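Local coordinates for protein putative transcriptional regulator (MarR/EmrR family) (Acinetobacter sp. ADP1, PDB 3NRV) that probably binds DNA as a homodimeric transcription factor of the MarR family, regulating gene expression, at the interface of chains A and B. Residues are numbered along the deposited sequence; one frame, centred on the assembly and turned at random. Chains: chain A/B, Putative transcriptional regulator (MarR/EmrR family).

The interface of chains A and B. Residues chain A 135, 138, 142; chain B 16, 19-20.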
loop_
_atom_site.group_PDB
_atom_site.type_symbol
_atom_site.label_atom_id
_atom_site.label_comp_id
_atom_site.label_asym_id
_atom_site.label_seq_id
_atom_site.Cartn_x
_atom_site.Cartn_y
_atom_site.Cartn_z
ATOM N N PHE A 135 -9.863 -10.275 12.619
ATOM C CA PHE A 135 -8.694 -11.134 12.469
ATOM C C PHE A 135 -8.980 -12.398 11.676
ATOM O O PHE A 135 -8.102 -12.916 10.975
ATOM C CB PHE A 135 -8.029 -11.409 13.815
ATOM C CG PHE A 135 -7.347 -10.208 14.372
ATOM C CD1 PHE A 135 -6.229 -9.682 13.736
ATOM C CD2 PHE A 135 -7.829 -9.577 15.502
ATOM C CE1 PHE A 135 -5.604 -8.558 14.231
ATOM C CE2 PHE A 135 -7.203 -8.458 16.002
ATOM C CZ PHE A 135 -6.095 -7.945 15.370
ATOM N N LEU A 138 -8.816 -11.027 8.050
ATOM C CA LEU A 138 -7.450 -10.709 7.652
ATOM C C LEU A 138 -6.678 -11.989 7.368
ATOM O O LEU A 138 -5.855 -12.043 6.446
ATOM C CB LEU A 138 -6.736 -9.872 8.724
ATOM C CG LEU A 138 -7.186 -8.402 8.841
ATOM C CD1 LEU A 138 -6.544 -7.724 10.047
ATOM C CD2 LEU A 138 -6.874 -7.628 7.546
ATOM N N ARG A 142 -4.636 -13.053 4.025
ATOM C CA ARG A 142 -3.211 -13.388 3.985
ATOM C C ARG A 142 -2.998 -14.761 3.363
ATOM O O ARG A 142 -2.079 -14.954 2.559
ATOM C CB ARG A 142 -2.568 -13.277 5.378
ATOM C CG ARG A 142 -2.418 -11.826 5.825
ATOM C CD ARG A 142 -1.498 -11.666 7.038
ATOM N NE ARG A 142 -0.101 -11.892 6.675
ATOM C CZ ARG A 142 0.859 -12.240 7.530
ATOM N NH1 ARG A 142 0.584 -12.404 8.816
ATOM N NH2 ARG A 142 2.103 -12.425 7.097
ATOM N N GLN B 16 -0.632 -7.004 11.025
ATOM C CA GLN B 16 -1.312 -7.899 10.107
ATOM C C GLN B 16 -1.652 -7.185 8.793
ATOM O O GLN B 16 -1.450 -7.729 7.702
ATOM C CB GLN B 16 -2.608 -8.441 10.724
ATOM C CG GLN B 16 -2.401 -9.495 11.793
ATOM C CD GLN B 16 -1.400 -10.551 11.377
ATOM O OE1 GLN B 16 -1.465 -11.100 10.271
ATOM N NE2 GLN B 16 -0.465 -10.846 12.270
HETATM N N MSE B 19 1.579 -6.421 6.704
HETATM C CA MSE B 19 2.203 -7.560 6.036
HETATM C C MSE B 19 1.348 -8.054 4.885
HETATM O O MSE B 19 1.858 -8.485 3.857
HETATM C CB MSE B 19 2.452 -8.670 7.037
HETATM C CG MSE B 19 3.518 -8.283 8.024
HETATM SE SE MSE B 19 4.117 -9.850 8.959
HETATM C CE MSE B 19 2.622 -10.000 10.227
ATOM N N LEU B 20 0.034 -8.007 5.082
ATOM C CA LEU B 20 -0.902 -8.332 4.017
ATOM C C LEU B 20 -0.691 -7.373 2.852
ATOM O O LEU B 20 -0.434 -7.789 1.734
ATOM C CB LEU B 20 -2.341 -8.188 4.521
ATOM C CG LEU B 20 -3.453 -8.261 3.476
ATOM C CD1 LEU B 20 -3.452 -9.608 2.729
ATOM C CD2 LEU B 20 -4.806 -8.016 4.151
#
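A:Arg142 and B:Gln16 meet where two helices run side by side in roughly the same direction, 128-147 of chain A and 13-36 of chain B, with regular helical backbone angles at every contact residue. The arginine does most of the work. Its CG sits anti to the carbonyl carbon (chi1 -72°), the chain reaches over to the partner helix and then bends at chi3, sending the guanidinium across the partner helix. There NH1 donates a hydrogen bond to the side-chain amide oxygen OE1 of B:Gln16 at 2.8 Å. The bond is bent, 143° at the hydrogen, with the donor moderately tilted out of the carbonyl plane and the two flat groups turned 42° apart.

Selenomethionine B:Met19 lies over one face of the same guanidinium. Its CB sits off-centre there, while the bent end of the chain carries CE, on that same side, to 3.5 Å from NH1 of A:Arg142. The aliphatic stem of the arginine is used too: CG rests 3.9 Å from CB of B:Leu20.

A:Leu138 divides its methyls between two partners, CD2 touching CD2 of B:Leu20 at 4.0 Å and CD1 facing CB of B:Gln16. One turn earlier in the helix, CE1 of the A:Phe135 ring comes to 4.1 Å from CG of B:Gln16, a light contact.

The patch joins the last helix of one subunit to an N-terminal helix of the other, the terminal-helix pairing by which MarR proteins dimerise.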